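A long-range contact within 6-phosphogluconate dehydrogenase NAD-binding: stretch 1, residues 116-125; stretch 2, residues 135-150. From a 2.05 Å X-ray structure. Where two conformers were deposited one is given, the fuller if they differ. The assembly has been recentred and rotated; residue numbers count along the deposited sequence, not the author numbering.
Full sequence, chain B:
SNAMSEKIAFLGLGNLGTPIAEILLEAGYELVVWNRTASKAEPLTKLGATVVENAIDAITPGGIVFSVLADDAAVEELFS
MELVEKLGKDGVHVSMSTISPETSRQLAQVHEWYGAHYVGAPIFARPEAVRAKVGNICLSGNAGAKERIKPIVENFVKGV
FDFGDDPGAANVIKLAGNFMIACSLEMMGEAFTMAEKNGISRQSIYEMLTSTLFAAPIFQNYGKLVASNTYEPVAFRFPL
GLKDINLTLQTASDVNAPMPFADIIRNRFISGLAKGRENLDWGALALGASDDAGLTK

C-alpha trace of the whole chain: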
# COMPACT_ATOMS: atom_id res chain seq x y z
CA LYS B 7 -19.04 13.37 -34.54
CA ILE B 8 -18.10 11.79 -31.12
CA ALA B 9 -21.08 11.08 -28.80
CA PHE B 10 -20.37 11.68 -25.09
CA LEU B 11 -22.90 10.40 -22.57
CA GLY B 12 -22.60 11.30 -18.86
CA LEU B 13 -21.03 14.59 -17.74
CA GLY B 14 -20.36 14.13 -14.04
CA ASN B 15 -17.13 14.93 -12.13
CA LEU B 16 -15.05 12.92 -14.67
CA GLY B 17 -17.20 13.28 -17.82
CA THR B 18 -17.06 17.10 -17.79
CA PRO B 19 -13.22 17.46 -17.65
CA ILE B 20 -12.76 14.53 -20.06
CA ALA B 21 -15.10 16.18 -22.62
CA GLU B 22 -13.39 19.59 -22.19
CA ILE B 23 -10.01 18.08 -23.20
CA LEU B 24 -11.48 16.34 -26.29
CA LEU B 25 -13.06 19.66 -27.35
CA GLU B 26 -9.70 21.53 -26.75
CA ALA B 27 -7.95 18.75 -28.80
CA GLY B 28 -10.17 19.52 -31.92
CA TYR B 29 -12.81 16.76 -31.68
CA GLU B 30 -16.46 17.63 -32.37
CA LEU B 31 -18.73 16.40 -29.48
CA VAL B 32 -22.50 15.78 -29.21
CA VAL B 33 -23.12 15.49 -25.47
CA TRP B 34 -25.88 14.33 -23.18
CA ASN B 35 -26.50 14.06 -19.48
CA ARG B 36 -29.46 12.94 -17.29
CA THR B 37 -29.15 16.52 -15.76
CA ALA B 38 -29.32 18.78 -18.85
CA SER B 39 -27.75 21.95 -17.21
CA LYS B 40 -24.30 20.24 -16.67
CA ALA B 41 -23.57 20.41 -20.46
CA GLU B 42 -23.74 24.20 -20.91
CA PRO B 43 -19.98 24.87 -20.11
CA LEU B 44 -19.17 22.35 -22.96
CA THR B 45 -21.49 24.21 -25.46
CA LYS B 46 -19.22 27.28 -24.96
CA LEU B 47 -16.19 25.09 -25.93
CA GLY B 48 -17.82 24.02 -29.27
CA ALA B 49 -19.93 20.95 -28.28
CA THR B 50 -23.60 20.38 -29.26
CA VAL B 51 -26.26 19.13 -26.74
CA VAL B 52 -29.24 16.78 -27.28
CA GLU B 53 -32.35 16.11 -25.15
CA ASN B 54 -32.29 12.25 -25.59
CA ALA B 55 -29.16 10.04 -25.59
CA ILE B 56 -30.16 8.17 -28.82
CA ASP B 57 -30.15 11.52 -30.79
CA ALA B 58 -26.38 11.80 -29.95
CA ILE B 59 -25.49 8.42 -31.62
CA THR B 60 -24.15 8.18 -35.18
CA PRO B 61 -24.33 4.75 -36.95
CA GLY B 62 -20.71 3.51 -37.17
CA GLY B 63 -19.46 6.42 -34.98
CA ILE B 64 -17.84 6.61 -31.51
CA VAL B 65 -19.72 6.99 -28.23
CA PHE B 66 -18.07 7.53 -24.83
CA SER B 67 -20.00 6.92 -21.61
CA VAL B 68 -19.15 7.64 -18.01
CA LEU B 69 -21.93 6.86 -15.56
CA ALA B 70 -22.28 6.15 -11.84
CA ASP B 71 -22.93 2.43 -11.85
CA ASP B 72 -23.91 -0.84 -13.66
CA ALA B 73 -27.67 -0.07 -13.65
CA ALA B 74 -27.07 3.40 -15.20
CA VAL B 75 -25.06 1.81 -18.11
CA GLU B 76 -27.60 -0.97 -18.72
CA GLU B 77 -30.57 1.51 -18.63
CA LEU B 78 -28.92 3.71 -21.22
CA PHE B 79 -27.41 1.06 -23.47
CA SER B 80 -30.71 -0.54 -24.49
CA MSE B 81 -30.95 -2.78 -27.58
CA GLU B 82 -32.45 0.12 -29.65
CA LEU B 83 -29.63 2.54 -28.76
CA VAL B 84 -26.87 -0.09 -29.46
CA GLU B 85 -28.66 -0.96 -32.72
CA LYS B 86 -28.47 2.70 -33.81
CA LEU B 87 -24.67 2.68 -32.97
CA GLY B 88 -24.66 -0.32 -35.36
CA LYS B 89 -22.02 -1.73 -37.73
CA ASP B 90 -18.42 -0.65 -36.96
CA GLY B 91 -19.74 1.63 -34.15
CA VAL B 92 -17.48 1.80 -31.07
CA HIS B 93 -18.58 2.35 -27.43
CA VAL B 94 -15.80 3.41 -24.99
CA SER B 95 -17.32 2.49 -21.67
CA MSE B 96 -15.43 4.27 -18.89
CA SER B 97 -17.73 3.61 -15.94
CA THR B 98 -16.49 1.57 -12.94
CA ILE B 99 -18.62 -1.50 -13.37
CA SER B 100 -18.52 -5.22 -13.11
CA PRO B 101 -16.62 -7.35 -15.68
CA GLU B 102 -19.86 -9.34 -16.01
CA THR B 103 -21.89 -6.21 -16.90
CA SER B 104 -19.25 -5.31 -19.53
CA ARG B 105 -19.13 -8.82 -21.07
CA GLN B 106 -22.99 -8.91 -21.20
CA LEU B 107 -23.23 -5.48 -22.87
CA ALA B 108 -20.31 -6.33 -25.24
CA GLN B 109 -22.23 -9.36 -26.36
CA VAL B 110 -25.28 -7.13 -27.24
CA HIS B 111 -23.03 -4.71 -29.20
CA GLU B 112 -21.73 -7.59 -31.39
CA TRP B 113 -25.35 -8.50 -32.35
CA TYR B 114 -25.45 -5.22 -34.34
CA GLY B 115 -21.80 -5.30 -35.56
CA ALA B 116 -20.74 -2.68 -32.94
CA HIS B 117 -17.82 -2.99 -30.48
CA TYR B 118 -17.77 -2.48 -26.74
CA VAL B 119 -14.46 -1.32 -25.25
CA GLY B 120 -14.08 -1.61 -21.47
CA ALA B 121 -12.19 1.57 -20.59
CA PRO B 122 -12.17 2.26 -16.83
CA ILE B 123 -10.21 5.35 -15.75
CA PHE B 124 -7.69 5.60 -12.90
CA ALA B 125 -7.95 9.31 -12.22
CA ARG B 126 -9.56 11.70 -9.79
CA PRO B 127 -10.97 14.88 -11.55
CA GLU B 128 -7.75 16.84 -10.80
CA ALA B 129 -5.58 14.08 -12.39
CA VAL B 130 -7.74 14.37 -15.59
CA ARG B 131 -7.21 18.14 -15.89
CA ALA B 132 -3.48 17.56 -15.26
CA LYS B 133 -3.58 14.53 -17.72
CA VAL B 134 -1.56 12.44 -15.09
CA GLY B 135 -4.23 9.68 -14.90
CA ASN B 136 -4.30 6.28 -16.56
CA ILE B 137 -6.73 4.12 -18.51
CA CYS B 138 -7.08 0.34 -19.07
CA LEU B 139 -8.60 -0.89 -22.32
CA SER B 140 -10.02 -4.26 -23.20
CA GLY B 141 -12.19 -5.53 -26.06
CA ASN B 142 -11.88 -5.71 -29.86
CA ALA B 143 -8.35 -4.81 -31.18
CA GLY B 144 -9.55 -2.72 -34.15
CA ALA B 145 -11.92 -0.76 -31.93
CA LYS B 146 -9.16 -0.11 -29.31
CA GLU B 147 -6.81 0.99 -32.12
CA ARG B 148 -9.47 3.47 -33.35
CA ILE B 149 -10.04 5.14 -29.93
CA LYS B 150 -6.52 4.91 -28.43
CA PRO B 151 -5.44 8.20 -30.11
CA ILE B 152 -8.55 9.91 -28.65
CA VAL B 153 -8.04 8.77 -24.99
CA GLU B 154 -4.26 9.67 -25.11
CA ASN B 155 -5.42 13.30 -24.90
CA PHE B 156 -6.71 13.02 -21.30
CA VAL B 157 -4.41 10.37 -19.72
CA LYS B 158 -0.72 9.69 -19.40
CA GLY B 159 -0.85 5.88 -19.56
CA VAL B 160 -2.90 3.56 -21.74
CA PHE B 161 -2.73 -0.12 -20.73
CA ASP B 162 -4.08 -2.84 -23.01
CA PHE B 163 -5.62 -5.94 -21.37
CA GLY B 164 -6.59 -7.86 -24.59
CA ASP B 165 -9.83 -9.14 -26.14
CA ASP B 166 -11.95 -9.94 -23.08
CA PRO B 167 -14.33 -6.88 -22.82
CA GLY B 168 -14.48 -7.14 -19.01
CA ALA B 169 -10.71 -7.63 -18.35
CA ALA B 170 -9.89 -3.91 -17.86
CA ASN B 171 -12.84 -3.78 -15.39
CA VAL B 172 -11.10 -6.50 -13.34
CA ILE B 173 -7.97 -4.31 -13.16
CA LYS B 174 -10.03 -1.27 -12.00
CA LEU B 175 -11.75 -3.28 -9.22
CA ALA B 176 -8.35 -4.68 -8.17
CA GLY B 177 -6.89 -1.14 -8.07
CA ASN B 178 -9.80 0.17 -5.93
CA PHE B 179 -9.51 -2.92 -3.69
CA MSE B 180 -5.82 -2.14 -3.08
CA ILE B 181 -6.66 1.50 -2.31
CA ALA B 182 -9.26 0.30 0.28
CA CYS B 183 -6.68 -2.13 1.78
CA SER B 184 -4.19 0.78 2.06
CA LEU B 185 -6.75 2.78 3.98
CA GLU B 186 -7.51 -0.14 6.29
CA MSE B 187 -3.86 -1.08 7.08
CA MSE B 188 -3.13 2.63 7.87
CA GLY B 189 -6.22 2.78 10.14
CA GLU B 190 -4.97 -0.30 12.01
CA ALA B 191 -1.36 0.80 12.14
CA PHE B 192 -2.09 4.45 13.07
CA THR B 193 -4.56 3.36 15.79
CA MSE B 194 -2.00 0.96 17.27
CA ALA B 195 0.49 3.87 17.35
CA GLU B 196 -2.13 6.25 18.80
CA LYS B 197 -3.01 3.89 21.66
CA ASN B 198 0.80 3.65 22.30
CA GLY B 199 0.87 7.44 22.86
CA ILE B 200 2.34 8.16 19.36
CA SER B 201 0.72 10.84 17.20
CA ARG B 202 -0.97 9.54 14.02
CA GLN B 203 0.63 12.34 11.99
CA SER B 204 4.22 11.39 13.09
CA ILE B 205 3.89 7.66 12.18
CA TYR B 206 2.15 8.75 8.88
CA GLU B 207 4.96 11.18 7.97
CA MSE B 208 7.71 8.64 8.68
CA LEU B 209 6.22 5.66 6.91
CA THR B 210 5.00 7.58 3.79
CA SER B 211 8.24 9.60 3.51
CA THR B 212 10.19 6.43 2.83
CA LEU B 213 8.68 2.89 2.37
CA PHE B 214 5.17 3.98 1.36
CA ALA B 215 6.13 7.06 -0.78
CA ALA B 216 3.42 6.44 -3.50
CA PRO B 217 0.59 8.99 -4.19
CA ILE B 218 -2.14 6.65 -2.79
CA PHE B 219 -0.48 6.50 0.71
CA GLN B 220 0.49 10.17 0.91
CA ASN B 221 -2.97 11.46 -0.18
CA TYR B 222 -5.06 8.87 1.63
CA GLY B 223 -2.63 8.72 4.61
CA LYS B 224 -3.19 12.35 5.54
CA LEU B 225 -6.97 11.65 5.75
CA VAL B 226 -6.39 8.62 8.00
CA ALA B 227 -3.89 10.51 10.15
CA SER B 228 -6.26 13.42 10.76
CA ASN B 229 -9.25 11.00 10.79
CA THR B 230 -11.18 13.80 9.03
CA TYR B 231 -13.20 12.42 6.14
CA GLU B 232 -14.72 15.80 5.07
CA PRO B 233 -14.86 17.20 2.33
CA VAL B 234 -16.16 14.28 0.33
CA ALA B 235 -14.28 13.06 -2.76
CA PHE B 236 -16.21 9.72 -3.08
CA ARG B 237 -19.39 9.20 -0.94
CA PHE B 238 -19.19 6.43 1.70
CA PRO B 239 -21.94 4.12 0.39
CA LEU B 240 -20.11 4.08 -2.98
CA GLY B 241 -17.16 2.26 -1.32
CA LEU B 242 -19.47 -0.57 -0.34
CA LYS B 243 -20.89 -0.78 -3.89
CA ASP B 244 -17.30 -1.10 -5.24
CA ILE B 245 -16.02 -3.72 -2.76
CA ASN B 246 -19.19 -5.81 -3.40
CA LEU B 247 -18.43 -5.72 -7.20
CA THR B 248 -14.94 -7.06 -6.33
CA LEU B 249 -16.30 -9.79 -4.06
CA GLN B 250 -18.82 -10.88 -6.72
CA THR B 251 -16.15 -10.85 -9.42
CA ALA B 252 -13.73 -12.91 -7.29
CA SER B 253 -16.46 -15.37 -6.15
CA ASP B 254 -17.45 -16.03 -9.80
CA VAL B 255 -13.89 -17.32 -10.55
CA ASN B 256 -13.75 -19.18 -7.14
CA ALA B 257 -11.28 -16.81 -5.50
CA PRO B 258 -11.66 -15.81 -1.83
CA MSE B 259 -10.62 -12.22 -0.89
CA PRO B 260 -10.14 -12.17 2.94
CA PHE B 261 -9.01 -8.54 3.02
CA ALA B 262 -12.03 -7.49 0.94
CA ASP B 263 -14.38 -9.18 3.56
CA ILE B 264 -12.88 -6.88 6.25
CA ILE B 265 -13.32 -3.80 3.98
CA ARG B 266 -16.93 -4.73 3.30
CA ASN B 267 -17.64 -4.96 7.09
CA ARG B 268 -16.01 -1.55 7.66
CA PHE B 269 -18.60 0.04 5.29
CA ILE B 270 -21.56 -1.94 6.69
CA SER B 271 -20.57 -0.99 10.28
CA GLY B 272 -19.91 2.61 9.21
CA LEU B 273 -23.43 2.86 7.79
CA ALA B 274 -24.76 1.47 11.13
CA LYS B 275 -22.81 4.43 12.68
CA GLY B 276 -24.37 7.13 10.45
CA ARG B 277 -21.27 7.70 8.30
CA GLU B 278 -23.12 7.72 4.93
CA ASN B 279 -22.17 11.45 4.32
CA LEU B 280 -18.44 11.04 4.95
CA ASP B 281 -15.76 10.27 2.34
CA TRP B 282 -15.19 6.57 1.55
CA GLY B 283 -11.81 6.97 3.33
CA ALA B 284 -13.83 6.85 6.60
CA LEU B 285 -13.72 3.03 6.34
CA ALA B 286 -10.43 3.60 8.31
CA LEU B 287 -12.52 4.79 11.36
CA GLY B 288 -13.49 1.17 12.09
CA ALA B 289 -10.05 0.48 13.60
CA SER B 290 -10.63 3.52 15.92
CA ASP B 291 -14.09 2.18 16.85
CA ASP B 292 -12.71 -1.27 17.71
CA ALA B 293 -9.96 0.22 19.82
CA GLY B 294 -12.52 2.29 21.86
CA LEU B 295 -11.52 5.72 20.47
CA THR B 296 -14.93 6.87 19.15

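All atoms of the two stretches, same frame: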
# COMPACT_ATOMS: atom_id res chain seq x y z
N ALA B 116 -21.41 -3.75 -33.69
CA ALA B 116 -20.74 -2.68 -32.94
C ALA B 116 -19.72 -3.30 -31.97
O ALA B 116 -19.76 -4.51 -31.73
CB ALA B 116 -21.76 -1.84 -32.18
N HIS B 117 -18.84 -2.48 -31.39
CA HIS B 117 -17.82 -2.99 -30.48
C HIS B 117 -17.85 -2.25 -29.16
O HIS B 117 -17.80 -1.02 -29.13
CB HIS B 117 -16.41 -2.87 -31.10
CG HIS B 117 -16.29 -3.41 -32.49
ND1 HIS B 117 -16.19 -4.76 -32.71
CD2 HIS B 117 -16.18 -2.76 -33.67
CE1 HIS B 117 -16.05 -4.91 -34.01
NE2 HIS B 117 -16.11 -3.74 -34.64
N TYR B 118 -17.85 -3.00 -28.08
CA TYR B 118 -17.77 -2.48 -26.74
C TYR B 118 -16.34 -2.52 -26.26
O TYR B 118 -15.72 -3.57 -26.31
CB TYR B 118 -18.66 -3.29 -25.82
CG TYR B 118 -18.65 -2.81 -24.39
CD1 TYR B 118 -19.65 -1.97 -23.92
CD2 TYR B 118 -17.70 -3.28 -23.48
CE1 TYR B 118 -19.74 -1.65 -22.57
CE2 TYR B 118 -17.73 -2.87 -22.15
CZ TYR B 118 -18.75 -2.06 -21.70
OH TYR B 118 -18.81 -1.65 -20.40
N VAL B 119 -15.81 -1.39 -25.84
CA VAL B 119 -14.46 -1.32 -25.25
C VAL B 119 -14.57 -0.96 -23.78
O VAL B 119 -15.08 0.11 -23.47
CB VAL B 119 -13.58 -0.32 -26.00
CG1 VAL B 119 -12.26 -0.08 -25.26
CG2 VAL B 119 -13.30 -0.83 -27.41
N GLY B 120 -14.14 -1.87 -22.90
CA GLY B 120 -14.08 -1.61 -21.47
C GLY B 120 -12.94 -0.67 -21.21
O GLY B 120 -11.82 -0.94 -21.67
N ALA B 121 -13.22 0.52 -20.67
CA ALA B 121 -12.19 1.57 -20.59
C ALA B 121 -12.20 2.31 -19.27
O ALA B 121 -12.20 3.53 -19.26
CB ALA B 121 -12.35 2.57 -21.73
N PRO B 122 -12.16 1.58 -18.15
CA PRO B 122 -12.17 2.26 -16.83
C PRO B 122 -10.99 3.19 -16.64
O PRO B 122 -9.89 2.88 -17.09
CB PRO B 122 -12.14 1.10 -15.83
CG PRO B 122 -11.65 -0.08 -16.62
CD PRO B 122 -12.13 0.12 -17.99
N ILE B 123 -11.23 4.32 -15.96
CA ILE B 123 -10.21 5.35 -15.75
C ILE B 123 -9.72 5.34 -14.31
O ILE B 123 -10.50 5.23 -13.36
CB ILE B 123 -10.73 6.76 -16.20
CG1 ILE B 123 -9.60 7.82 -16.17
CG2 ILE B 123 -11.94 7.23 -15.38
CD1 ILE B 123 -9.98 9.13 -16.89
N PHE B 124 -8.39 5.53 -14.16
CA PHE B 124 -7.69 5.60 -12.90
C PHE B 124 -7.28 7.03 -12.78
O PHE B 124 -6.19 7.41 -13.21
CB PHE B 124 -6.49 4.64 -12.88
CG PHE B 124 -6.84 3.18 -13.10
CD1 PHE B 124 -6.68 2.25 -12.08
CD2 PHE B 124 -7.41 2.75 -14.30
CE1 PHE B 124 -6.96 0.91 -12.30
CE2 PHE B 124 -7.78 1.43 -14.49
CZ PHE B 124 -7.49 0.50 -13.51
N ALA B 125 -8.21 7.87 -12.33
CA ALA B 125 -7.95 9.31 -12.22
C ALA B 125 -9.02 10.01 -11.44
O ALA B 125 -10.18 9.89 -11.78
CB ALA B 125 -7.89 9.94 -13.62
N GLY B 135 -3.48 10.90 -15.11
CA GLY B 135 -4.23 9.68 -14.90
C GLY B 135 -3.90 8.57 -15.89
O GLY B 135 -3.05 8.72 -16.76
N ASN B 136 -4.55 7.44 -15.72
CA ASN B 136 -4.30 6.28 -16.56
C ASN B 136 -5.59 5.61 -16.97
O ASN B 136 -6.57 5.66 -16.24
CB ASN B 136 -3.41 5.29 -15.81
CG ASN B 136 -2.02 5.84 -15.54
OD1 ASN B 136 -1.19 5.90 -16.43
ND2 ASN B 136 -1.76 6.33 -14.35
N ILE B 137 -5.56 4.90 -18.07
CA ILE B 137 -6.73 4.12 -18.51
C ILE B 137 -6.31 2.69 -18.87
O ILE B 137 -5.21 2.46 -19.38
CB ILE B 137 -7.43 4.87 -19.68
CG1 ILE B 137 -8.93 4.51 -19.76
CG2 ILE B 137 -6.72 4.66 -21.02
CD1 ILE B 137 -9.67 5.40 -20.76
N CYS B 138 -7.23 1.73 -18.66
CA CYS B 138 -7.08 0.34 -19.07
C CYS B 138 -8.09 0.09 -20.14
O CYS B 138 -9.24 0.50 -19.99
CB CYS B 138 -7.26 -0.63 -17.90
SG CYS B 138 -5.88 -0.60 -16.74
N LEU B 139 -7.70 -0.60 -21.21
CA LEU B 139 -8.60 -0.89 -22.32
C LEU B 139 -8.67 -2.35 -22.53
O LEU B 139 -7.64 -3.00 -22.48
CB LEU B 139 -8.14 -0.25 -23.62
CG LEU B 139 -7.85 1.22 -23.64
CD1 LEU B 139 -7.30 1.60 -24.98
CD2 LEU B 139 -9.11 2.06 -23.28
N SER B 140 -9.85 -2.86 -22.82
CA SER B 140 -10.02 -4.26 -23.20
C SER B 140 -11.25 -4.37 -24.12
O SER B 140 -12.21 -3.57 -24.03
CB SER B 140 -10.10 -5.15 -21.98
OG SER B 140 -11.35 -5.08 -21.31
N GLY B 141 -11.19 -5.34 -25.02
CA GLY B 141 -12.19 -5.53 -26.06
C GLY B 141 -11.52 -5.69 -27.40
O GLY B 141 -10.31 -5.95 -27.47
N ASN B 142 -12.31 -5.54 -28.48
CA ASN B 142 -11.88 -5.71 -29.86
C ASN B 142 -10.63 -4.85 -30.22
O ASN B 142 -10.60 -3.65 -29.96
CB ASN B 142 -13.05 -5.41 -30.78
CG ASN B 142 -12.70 -5.47 -32.24
OD1 ASN B 142 -12.27 -4.47 -32.80
ND2 ASN B 142 -12.87 -6.62 -32.87
N ALA B 143 -9.62 -5.48 -30.86
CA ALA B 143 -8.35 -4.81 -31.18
C ALA B 143 -8.51 -3.63 -32.12
O ALA B 143 -7.96 -2.57 -31.82
CB ALA B 143 -7.36 -5.81 -31.76
N GLY B 144 -9.29 -3.79 -33.19
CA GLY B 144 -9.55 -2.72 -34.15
C GLY B 144 -10.25 -1.54 -33.50
O GLY B 144 -9.88 -0.39 -33.72
N ALA B 145 -11.21 -1.83 -32.63
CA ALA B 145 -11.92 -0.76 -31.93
C ALA B 145 -11.00 -0.05 -30.93
O ALA B 145 -11.01 1.17 -30.90
CB ALA B 145 -13.15 -1.31 -31.25
N LYS B 146 -10.13 -0.77 -30.21
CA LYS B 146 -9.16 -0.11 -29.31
C LYS B 146 -8.18 0.75 -30.10
O LYS B 146 -7.81 1.82 -29.65
CB LYS B 146 -8.35 -1.13 -28.47
CG LYS B 146 -9.17 -1.79 -27.38
CD LYS B 146 -8.35 -2.83 -26.57
CE LYS B 146 -7.79 -3.90 -27.47
NZ LYS B 146 -7.40 -5.09 -26.76
N GLU B 147 -7.74 0.26 -31.27
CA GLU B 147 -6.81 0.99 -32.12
C GLU B 147 -7.47 2.29 -32.62
O GLU B 147 -6.81 3.32 -32.70
CB GLU B 147 -6.35 0.10 -33.30
CG GLU B 147 -5.15 0.67 -34.04
CD GLU B 147 -4.96 0.25 -35.50
OE1 GLU B 147 -5.66 -0.69 -35.95
OE2 GLU B 147 -4.13 0.89 -36.19
N ARG B 148 -8.76 2.27 -32.90
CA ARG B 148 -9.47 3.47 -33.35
C ARG B 148 -9.60 4.55 -32.25
O ARG B 148 -9.57 5.73 -32.55
CB ARG B 148 -10.89 3.07 -33.80
CG ARG B 148 -11.70 4.21 -34.36
CD ARG B 148 -13.06 3.72 -34.82
NE ARG B 148 -13.87 4.81 -35.34
CZ ARG B 148 -15.15 4.68 -35.70
NH1 ARG B 148 -15.76 3.51 -35.58
NH2 ARG B 148 -15.81 5.73 -36.19
N ILE B 149 -9.78 4.16 -31.00
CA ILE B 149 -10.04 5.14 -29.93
C ILE B 149 -8.81 5.44 -29.10
O ILE B 149 -8.81 6.45 -28.39
CB ILE B 149 -11.26 4.71 -29.03
CG1 ILE B 149 -11.02 3.39 -28.25
CG2 ILE B 149 -12.51 4.57 -29.94
CD1 ILE B 149 -10.36 3.55 -26.83
N LYS B 150 -7.73 4.64 -29.21
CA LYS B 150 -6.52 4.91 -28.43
C LYS B 150 -5.99 6.31 -28.66
O LYS B 150 -5.64 6.98 -27.69
CB LYS B 150 -5.40 3.89 -28.71
CG LYS B 150 -4.14 4.18 -27.93
CD LYS B 150 -3.22 3.00 -27.84
CE LYS B 150 -1.89 3.36 -27.19
NZ LYS B 150 -0.93 2.23 -27.27
O HOH W 1 -15.22 -5.38 -28.20
O HOH W 2 -3.57 6.82 -12.36

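The antiparallel pairing of these stretches is interrupted: it closes in two places, at G120–S140 and at F124–N136, and between them the strands are linked by one weak bond. At the first, G120 N donates to S140 O (2.8 Å) and S140 N to G120 O (3.0 Å). At the second, F124 N donates to N136 O (2.8 Å, 166°) and N136 N to F124 O (3.0 Å, 164°). Between them, C138 N reaches P122 O at 3.3 Å, weak in length although nearly linear at 172°. Proline has no amide hydrogen to donate, so in hydrogen bonding P122 can contribute its carbonyl but not its nitrogen. A CA-H...O contact, A121 CA to C138 O (3.2 Å), adds a further contact within the gap, where G120 O and C138 O, both acceptors, lie 3.4 Å apart.

Small residues permit the close backbone approach. An ideal CB on G141 would sit 2.7 Å from Y118 O, and its phi/psi of 131/-164 by itself calls for glycine; one on G135 would fall 2.5 Å from A125 CB.

The two stretches bury 728 Å² between them, both sides summed, and several apolar side chains contribute. A121 CB packs on L139 CD2 (3.6 Å) and I137 CD1 (4.0 Å). The F124 ring, at chi1 -59° (m), brings CE2 to 3.6 Å from C138 SG, whose sulfur lies oblique to the ring, 4.4 Å from its centroid.

Beyond a turn through G141 and N142, the helix 143-150 takes over. N142 caps it, OD1 accepting from A145 N (2.8 Å), while N142 CG lies over one face of the H117 ring, 3.6 Å from ND1. The small A145 points toward the strand, its CB 3.6 Å from H117 CB and 3.9 Å from V119 CG2. Water 1 bridges Y118 O (2.7 Å) and N142 N (2.9 Å); water 2 likewise joins F124 O (2.8 Å) to N136 ND2 (2.7 Å).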